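Local coordinates for glycine cleavage system transcriptional repressor, putative (Vibrio cholerae, PDB 1U8S), which probably represses transcription of the glycine cleavage system genes and forms a dimer whose subunits each carry two ACT domains, at residues V8-G13 and I76-R81; I35-A40 and L48-S53; M121-A126 and A144-V149. One frame throughout, in Å; residues are numbered along the deposited sequence.

Interaction 1: V8-G13 and I76-R81; sequences VITAVG and ITMMKR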
loop_
_atom_site.group_PDB
_atom_site.type_symbol
_atom_site.label_atom_id
_atom_site.label_comp_id
_atom_site.label_asym_id
_atom_site.label_seq_id
_atom_site.Cartn_x
_atom_site.Cartn_y
_atom_site.Cartn_z
ATOM N N VAL B 8 8.459 11.193 -1.530
ATOM C CA VAL B 8 7.429 10.263 -1.103
ATOM C C VAL B 8 6.091 10.974 -1.150
ATOM O O VAL B 8 5.941 12.070 -0.613
ATOM C CB VAL B 8 7.669 9.760 0.330
ATOM C CG1 VAL B 8 6.409 9.111 0.859
ATOM C CG2 VAL B 8 8.814 8.761 0.343
ATOM N N ILE B 9 5.118 10.349 -1.796
ATOM C CA ILE B 9 3.801 10.951 -1.914
ATOM C C ILE B 9 2.685 10.141 -1.253
ATOM O O ILE B 9 2.643 8.914 -1.334
ATOM C CB ILE B 9 3.427 11.172 -3.395
ATOM C CG1 ILE B 9 4.411 12.146 -4.045
ATOM C CG2 ILE B 9 2.011 11.724 -3.499
ATOM C CD1 ILE B 9 4.211 12.295 -5.553
ATOM N N THR B 10 1.784 10.862 -0.599
ATOM C CA THR B 10 0.642 10.273 0.062
ATOM C C THR B 10 -0.582 11.023 -0.443
ATOM O O THR B 10 -0.578 12.248 -0.513
ATOM C CB THR B 10 0.741 10.425 1.593
ATOM O OG1 THR B 10 1.257 9.212 2.155
ATOM C CG2 THR B 10 -0.616 10.719 2.193
ATOM N N ALA B 11 -1.633 10.290 -0.791
ATOM C CA ALA B 11 -2.845 10.925 -1.287
ATOM C C ALA B 11 -4.120 10.172 -0.923
ATOM O O ALA B 11 -4.158 8.946 -0.925
ATOM C CB ALA B 11 -2.753 11.090 -2.797
ATOM N N VAL B 12 -5.165 10.925 -0.604
ATOM C CA VAL B 12 -6.450 10.345 -0.248
ATOM C C VAL B 12 -7.516 11.197 -0.900
ATOM O O VAL B 12 -7.548 12.413 -0.724
ATOM C CB VAL B 12 -6.686 10.352 1.267
ATOM C CG1 VAL B 12 -7.947 9.559 1.602
ATOM C CG2 VAL B 12 -5.493 9.771 1.966
ATOM N N GLY B 13 -8.386 10.556 -1.665
ATOM C CA GLY B 13 -9.441 11.289 -2.331
ATOM C C GLY B 13 -10.606 10.386 -2.663
ATOM O O GLY B 13 -10.462 9.162 -2.772
ATOM N N ILE B 76 -6.427 14.911 -1.036
ATOM C CA ILE B 76 -5.599 15.372 0.078
ATOM C C ILE B 76 -4.186 14.862 -0.140
ATOM O O ILE B 76 -3.982 13.658 -0.253
ATOM C CB ILE B 76 -6.084 14.812 1.421
ATOM C CG1 ILE B 76 -7.604 14.887 1.510
ATOM C CG2 ILE B 76 -5.479 15.614 2.562
ATOM C CD1 ILE B 76 -8.164 14.242 2.770
ATOM N N THR B 77 -3.206 15.755 -0.185
ATOM C CA THR B 77 -1.835 15.317 -0.408
ATOM C C THR B 77 -0.880 15.535 0.756
ATOM O O THR B 77 -1.136 16.315 1.671
ATOM C CB THR B 77 -1.235 15.988 -1.636
ATOM O OG1 THR B 77 -1.039 17.382 -1.369
ATOM C CG2 THR B 77 -2.166 15.818 -2.822
ATOM N N MET B 78 0.240 14.830 0.689
ATOM C CA MET B 78 1.262 14.887 1.711
ATOM C C MET B 78 2.531 14.385 1.029
ATOM O O MET B 78 2.523 13.312 0.434
ATOM C CB MET B 78 0.846 13.962 2.858
ATOM C CG MET B 78 1.585 14.145 4.158
ATOM S SD MET B 78 0.669 13.358 5.527
ATOM C CE MET B 78 1.179 11.609 5.350
ATOM N N MET B 79 3.608 15.164 1.089
ATOM C CA MET B 79 4.869 14.763 0.463
ATOM C C MET B 79 6.048 14.905 1.422
ATOM O O MET B 79 5.943 15.555 2.458
ATOM C CB MET B 79 5.164 15.616 -0.763
ATOM C CG MET B 79 4.015 15.776 -1.721
ATOM S SD MET B 79 4.492 16.884 -3.046
ATOM C CE MET B 79 4.467 18.499 -2.176
ATOM N N LYS B 80 7.172 14.297 1.059
ATOM C CA LYS B 80 8.371 14.370 1.872
ATOM C C LYS B 80 9.583 13.829 1.140
ATOM O O LYS B 80 9.622 12.659 0.762
ATOM C CB LYS B 80 8.202 13.604 3.187
ATOM C CG LYS B 80 9.498 13.526 3.983
ATOM C CD LYS B 80 9.324 12.883 5.339
ATOM C CE LYS B 80 10.642 12.891 6.093
ATOM N NZ LYS B 80 10.493 12.418 7.491
ATOM N N ARG B 81 10.579 14.680 0.940
ATOM C CA ARG B 81 11.788 14.240 0.275
ATOM C C ARG B 81 12.420 13.180 1.179
ATOM O O ARG B 81 12.127 13.117 2.375
ATOM C CB ARG B 81 12.729 15.428 0.066
ATOM C CG ARG B 81 12.075 16.599 -0.672
ATOM C CD ARG B 81 12.979 17.839 -0.701
ATOM N NE ARG B 81 13.877 17.868 -1.855
ATOM C CZ ARG B 81 13.626 18.537 -2.977
ATOM N NH1 ARG B 81 12.507 19.244 -3.103
ATOM N NH2 ARG B 81 14.491 18.490 -3.982
#
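The carbonyl oxygen of Ile76 is held by two donors, one strong and one weak. Val12 N reaches Ile76 O at 3.0 Å, approaching in the plane of the carbonyl with a fairly straight N-H (152°), while the CA-H of Ala11 adds a second contact, Ala11 CA to Ile76 O being 3.1 Å. The pairing is reciprocated by Ile76 N, which donates to Val12 O at 2.8 Å from above the carbonyl plane. The ladder is repeated at Thr10 with Met78, where Thr10 N lies 2.8 Å from Met78 O and almost along the C=O axis, and at Val8 with Lys80; at both pairs the return bond is weak. This antiparallel ladder joins the first and last strands of the βαββαβ ACT fold, with 5-14 inside the sheet and 76-82 at its border within the chain.

Thr10 and Met78 stand side by side on the face that also carries Val12 and Ile76. The paired backbones set Thr10 CG2 at 3.6 Å from Met78 CB. Met78 CG is anti to the backbone N, and the bend at the far end of the chain (chi3 82°) folds the methyl back, bringing Met78 CE to 3.7 Å from Thr10 CG2. The Thr10 hydroxyl bonds to the Thr10 hydroxyl of the second subunit, and Met78 packs on Met78 of that subunit. Lys80, fully extended, sends its NZ to a salt bridge with Glu45 of the second subunit.

On the reverse face, Ile9 and Met79 form a non-hydrogen-bonded pair whose side chains meet loosely, Ile9 CG1 to Met79 CG at 4.3 Å. Both rest on Leu66 of helix 56-71, and Met79 also touches Glu63 of the same helix.

Interaction 2: I35-A40 and L48-S53; sequences IDSRIA and LLMLIS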
loop_
_atom_site.group_PDB
_atom_site.type_symbol
_atom_site.label_atom_id
_atom_site.label_comp_id
_atom_site.label_asym_id
_atom_site.label_seq_id
_atom_site.Cartn_x
_atom_site.Cartn_y
_atom_site.Cartn_z
ATOM N N ILE B 35 9.263 4.799 -8.732
ATOM C CA ILE B 35 10.035 3.672 -8.217
ATOM C C ILE B 35 9.123 2.541 -7.766
ATOM O O ILE B 35 9.345 1.369 -8.094
ATOM C CB ILE B 35 10.894 4.094 -7.008
ATOM C CG1 ILE B 35 11.845 5.229 -7.408
ATOM C CG2 ILE B 35 11.649 2.893 -6.464
ATOM C CD1 ILE B 35 12.853 4.850 -8.477
ATOM N N ASP B 36 8.097 2.905 -7.003
ATOM C CA ASP B 36 7.157 1.930 -6.479
ATOM C C ASP B 36 5.946 2.650 -5.923
ATOM O O ASP B 36 5.972 3.866 -5.756
ATOM C CB ASP B 36 7.826 1.112 -5.371
ATOM C CG ASP B 36 7.037 -0.117 -5.009
ATOM O OD1 ASP B 36 6.111 -0.472 -5.775
ATOM O OD2 ASP B 36 7.348 -0.735 -3.974
ATOM N N SER B 37 4.882 1.909 -5.635
ATOM C CA SER B 37 3.678 2.523 -5.101
ATOM C C SER B 37 2.747 1.474 -4.547
ATOM O O SER B 37 2.942 0.278 -4.758
ATOM C CB SER B 37 2.935 3.296 -6.198
ATOM O OG SER B 37 2.479 2.424 -7.214
ATOM N N ARG B 38 1.730 1.939 -3.833
ATOM C CA ARG B 38 0.716 1.069 -3.262
ATOM C C ARG B 38 -0.609 1.787 -3.458
ATOM O O ARG B 38 -0.764 2.976 -3.123
ATOM C CB ARG B 38 0.962 0.833 -1.778
ATOM C CG ARG B 38 2.261 0.121 -1.479
ATOM C CD ARG B 38 2.209 -1.349 -1.827
ATOM N NE ARG B 38 3.376 -2.010 -1.268
ATOM C CZ ARG B 38 4.590 -1.945 -1.802
ATOM N NH1 ARG B 38 4.788 -1.261 -2.932
ATOM N NH2 ARG B 38 5.614 -2.518 -1.181
ATOM N N ILE B 39 -1.558 1.054 -4.022
ATOM C CA ILE B 39 -2.870 1.589 -4.289
ATOM C C ILE B 39 -3.898 0.732 -3.575
ATOM O O ILE B 39 -3.915 -0.493 -3.703
ATOM C CB ILE B 39 -3.140 1.595 -5.804
ATOM C CG1 ILE B 39 -2.030 2.380 -6.514
ATOM C CG2 ILE B 39 -4.514 2.172 -6.091
ATOM C CD1 ILE B 39 -2.062 2.276 -8.027
ATOM N N ALA B 40 -4.755 1.383 -2.813
ATOM C CA ALA B 40 -5.782 0.669 -2.079
ATOM C C ALA B 40 -7.070 1.459 -2.131
ATOM O O ALA B 40 -7.058 2.686 -2.112
ATOM C CB ALA B 40 -5.353 0.462 -0.619
ATOM N N LEU B 48 -3.274 6.205 -1.933
ATOM C CA LEU B 48 -2.017 5.955 -2.629
ATOM C C LEU B 48 -0.712 6.282 -1.878
ATOM O O LEU B 48 -0.556 7.366 -1.314
ATOM C CB LEU B 48 -2.038 6.746 -3.929
ATOM C CG LEU B 48 -0.714 6.921 -4.639
ATOM C CD1 LEU B 48 -0.510 5.765 -5.576
ATOM C CD2 LEU B 48 -0.729 8.224 -5.420
ATOM N N LEU B 49 0.221 5.329 -1.881
ATOM C CA LEU B 49 1.542 5.537 -1.289
ATOM C C LEU B 49 2.424 5.543 -2.509
ATOM O O LEU B 49 2.273 4.677 -3.360
ATOM C CB LEU B 49 1.959 4.376 -0.390
ATOM C CG LEU B 49 1.140 4.234 0.886
ATOM C CD1 LEU B 49 1.745 3.148 1.779
ATOM C CD2 LEU B 49 1.088 5.598 1.606
ATOM N N MET B 50 3.330 6.504 -2.623
ATOM C CA MET B 50 4.178 6.512 -3.805
ATOM C C MET B 50 5.551 7.116 -3.565
ATOM O O MET B 50 5.712 8.015 -2.747
ATOM C CB MET B 50 3.474 7.239 -4.954
ATOM C CG MET B 50 4.182 7.137 -6.286
ATOM S SD MET B 50 3.309 8.032 -7.607
ATOM C CE MET B 50 2.146 6.770 -8.189
ATOM N N LEU B 51 6.536 6.589 -4.284
ATOM C CA LEU B 51 7.924 7.030 -4.201
ATOM C C LEU B 51 8.415 7.339 -5.606
ATOM O O LEU B 51 8.477 6.460 -6.458
ATOM C CB LEU B 51 8.796 5.927 -3.592
ATOM C CG LEU B 51 10.296 6.196 -3.705
ATOM C CD1 LEU B 51 10.612 7.467 -2.945
ATOM C CD2 LEU B 51 11.096 5.014 -3.177
ATOM N N ILE B 52 8.769 8.592 -5.846
ATOM C CA ILE B 52 9.230 8.983 -7.161
ATOM C C ILE B 52 10.628 9.560 -7.055
ATOM O O ILE B 52 11.097 9.881 -5.969
ATOM C CB ILE B 52 8.291 10.049 -7.799
ATOM C CG1 ILE B 52 8.316 11.331 -6.969
ATOM C CG2 ILE B 52 6.854 9.518 -7.874
ATOM C CD1 ILE B 52 7.461 12.449 -7.548
ATOM N N SER B 53 11.294 9.680 -8.195
ATOM C CA SER B 53 12.635 10.235 -8.241
ATOM C C SER B 53 12.723 11.098 -9.492
ATOM O O SER B 53 11.997 10.880 -10.458
ATOM C CB SER B 53 13.673 9.116 -8.309
ATOM O OG SER B 53 13.563 8.413 -9.533
#
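Ile35 and Leu51 lie alongside one another with their side chains pointing the same way. Leu51 CG is anti to its backbone N, which brings the CD2 branch to 3.9 Å from Ile35 CB. A backbone bond runs beside this diagonal contact: Ile35 N donates to Leu51 O at 2.9 Å, nearly along the C=O axis, while Leu51 N returns to Asp36 O, its register partner. At the other end Ile39 and Leu48 also run side by side, with Leu48 CD1 at 3.8 Å from Ile39 CG1, and helix 19-28 packs on both, through Cys20 and Val23 respectively. On that same face Ser37 CB meets Met50 CG at 4.0 Å, and the Ser37 hydroxyl is bonded to the carbonyl oxygen of Leu124 of the second subunit.

Asp36 and Arg38 project from the face that carries Leu49 and Leu51. Chi1 of Arg38 (-63°) sets CG beside the backbone N, heading toward Asp36, and the chain then bends at chi2 (-74°). NH1 makes two bonds within the guanidinium plane: Arg38 NH1 to Asp36 OD2 at 2.8 Å, a salt bridge meeting the carboxylate from above its plane, and Arg38 NH1 to Ser37 O at 3.0 Å. This double grip on NH1 probably holds the guanidinium in its orientation. Beneath it, the strands are locked by two straight bonds, Arg38 N to Leu49 O and Leu49 N to Arg38 O, each 2.8 Å and in the carbonyl plane. Two antiparallel neighbours linked by a short turn, with one face against a helix, form the β2-β3 hairpin of an ACT domain.

Interaction 3: M121-A126 and A144-V149; sequences MASLSA and AISARV
Strands 120-128 and 141-149 are antiparallel neighbours, β2 and β3 of the second ACT domain, and their register slips by one residue at a classic β bulge. Ala144 opens the ladder: its N-H is bonded to Ser125 O, with Ala144 N to Ser125 O only 2.6 Å, and its methyl lies tightly against the hydroxyl of the same serine, Ala144 CB to Ser125 OG being 3.1 Å. The return bond, from Ser125 N, is weak.

Ile145 turns to the other face and lies beside Leu124, Ile145 CG1 to Leu124 CG at 3.8 Å. Its second branch takes the sulfur of Met121, which crosses obliquely and brings SD to 4.0 Å from Ile145 CG2. Helix 107-116 backs this apolar group, Phe114 touching Ile145 and Thr111 touching both Met121 and Leu124.

Ser146 faces the bulge. Ser146 N donates to Ser123 O at 2.8 Å, and its own carbonyl accepts two donors from consecutive residues: Ala122 N reaches Ser146 O at 2.7 Å, almost perfectly straight (175°) and in the carbonyl plane, whereas the bond from Ser123 N is long and weak. Beyond the bulge the methyl of Ala147 lies against the backbone of Met121. Arg148 follows with an extended chain, its NE 4.4 Å from Ala122 CB.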
loop_
_atom_site.group_PDB
_atom_site.type_symbol
_atom_site.label_atom_id
_atom_site.label_comp_id
_atom_site.label_asym_id
_atom_site.label_seq_id
_atom_site.Cartn_x
_atom_site.Cartn_y
_atom_site.Cartn_z
ATOM N N MET B 121 6.674 -5.464 7.122
ATOM C CA MET B 121 5.318 -5.898 6.819
ATOM C C MET B 121 4.809 -5.065 5.651
ATOM O O MET B 121 5.303 -3.966 5.415
ATOM C CB MET B 121 4.403 -5.684 8.019
ATOM C CG MET B 121 4.936 -6.206 9.331
ATOM S SD MET B 121 3.733 -5.858 10.651
ATOM C CE MET B 121 4.016 -4.087 10.914
ATOM N N ALA B 122 3.827 -5.596 4.924
ATOM C CA ALA B 122 3.236 -4.893 3.792
ATOM C C ALA B 122 1.766 -4.591 4.074
ATOM O O ALA B 122 1.194 -3.655 3.522
ATOM C CB ALA B 122 3.361 -5.720 2.547
ATOM N N SER B 123 1.141 -5.384 4.933
ATOM C CA SER B 123 -0.262 -5.139 5.262
ATOM C C SER B 123 -0.637 -5.783 6.579
ATOM O O SER B 123 -0.101 -6.822 6.954
ATOM C CB SER B 123 -1.196 -5.652 4.154
ATOM O OG SER B 123 -1.287 -7.069 4.169
ATOM N N LEU B 124 -1.583 -5.158 7.263
ATOM C CA LEU B 124 -2.017 -5.643 8.553
ATOM C C LEU B 124 -3.480 -5.320 8.780
ATOM O O LEU B 124 -4.018 -4.399 8.190
ATOM C CB LEU B 124 -1.146 -5.003 9.644
ATOM C CG LEU B 124 -1.344 -5.357 11.118
ATOM C CD1 LEU B 124 -0.080 -5.037 11.911
ATOM C CD2 LEU B 124 -2.536 -4.592 11.666
ATOM N N SER B 125 -4.119 -6.121 9.617
ATOM C CA SER B 125 -5.511 -5.941 9.998
ATOM C C SER B 125 -5.626 -6.617 11.366
ATOM O O SER B 125 -5.107 -7.719 11.571
ATOM C CB SER B 125 -6.469 -6.596 8.993
ATOM O OG SER B 125 -6.525 -8.012 9.125
ATOM N N ALA B 126 -6.263 -5.926 12.306
ATOM C CA ALA B 126 -6.469 -6.428 13.659
ATOM C C ALA B 126 -7.860 -5.936 14.011
ATOM O O ALA B 126 -8.097 -4.736 14.076
ATOM C CB ALA B 126 -5.434 -5.835 14.598
ATOM N N ALA B 144 -4.320 -10.147 10.955
ATOM C CA ALA B 144 -3.860 -10.633 9.648
ATOM C C ALA B 144 -2.705 -9.752 9.184
ATOM O O ALA B 144 -2.863 -8.541 9.012
ATOM C CB ALA B 144 -4.990 -10.604 8.627
ATOM N N ILE B 145 -1.551 -10.369 8.983
ATOM C CA ILE B 145 -0.361 -9.641 8.565
ATOM C C ILE B 145 0.276 -10.260 7.324
ATOM O O ILE B 145 0.325 -11.486 7.184
ATOM C CB ILE B 145 0.712 -9.642 9.705
ATOM C CG1 ILE B 145 0.221 -8.807 10.895
ATOM C CG2 ILE B 145 2.067 -9.141 9.169
ATOM C CD1 ILE B 145 1.004 -9.037 12.179
ATOM N N SER B 146 0.773 -9.412 6.431
ATOM C CA SER B 146 1.466 -9.881 5.231
ATOM C C SER B 146 2.856 -9.291 5.295
ATOM O O SER B 146 3.010 -8.081 5.474
ATOM C CB SER B 146 0.763 -9.414 3.951
ATOM O OG SER B 146 -0.407 -10.186 3.722
ATOM N N ALA B 147 3.871 -10.136 5.159
ATOM C CA ALA B 147 5.237 -9.641 5.222
ATOM C C ALA B 147 6.097 -10.281 4.157
ATOM O O ALA B 147 5.834 -11.390 3.705
ATOM C CB ALA B 147 5.834 -9.895 6.598
ATOM N N ARG B 148 7.135 -9.566 3.757
ATOM C CA ARG B 148 8.024 -10.048 2.730
ATOM C C ARG B 148 9.400 -10.351 3.289
ATOM O O ARG B 148 9.985 -9.532 3.996
ATOM C CB ARG B 148 8.118 -9.006 1.619
ATOM C CG ARG B 148 6.791 -8.760 0.923
ATOM C CD ARG B 148 6.897 -7.625 -0.068
ATOM N NE ARG B 148 5.658 -7.405 -0.806
ATOM C CZ ARG B 148 5.462 -6.396 -1.650
ATOM N NH1 ARG B 148 6.431 -5.509 -1.861
ATOM N NH2 ARG B 148 4.295 -6.274 -2.276
ATOM N N VAL B 149 9.898 -11.545 2.985
ATOM C CA VAL B 149 11.228 -11.958 3.416
ATOM C C VAL B 149 12.065 -12.263 2.182
ATOM O O VAL B 149 11.540 -12.702 1.152
ATOM C CB VAL B 149 11.163 -13.207 4.279
ATOM C CG1 VAL B 149 10.237 -12.953 5.454
ATOM C CG2 VAL B 149 10.694 -14.387 3.456
#

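In the fold
Interactions 1 and 2 belong to one sheet: strands 5-14 and 45-54 are neighbours, tied by backbone bonds such as Ile9 N to Met50 O. Interaction 2 is the more buried; interaction 1 includes the other outermost strand, and its Thr10-Met78 face packs on the second subunit. Interaction 3 repeats the strand pairing of interaction 2 in the other ACT domain, but serines and Ala144 line one face, Leu124, Ile145 and Met121 the apolar one, and a bulge appears without the Asp36-Arg38 salt bridge. Their centres are about 17 Å apart; within the chain they meet through like-charged Arg38 and Arg148. Ser37 bonds Leu124 of the second subunit, beside backbone bonds between the chains, consistent with domain swapping.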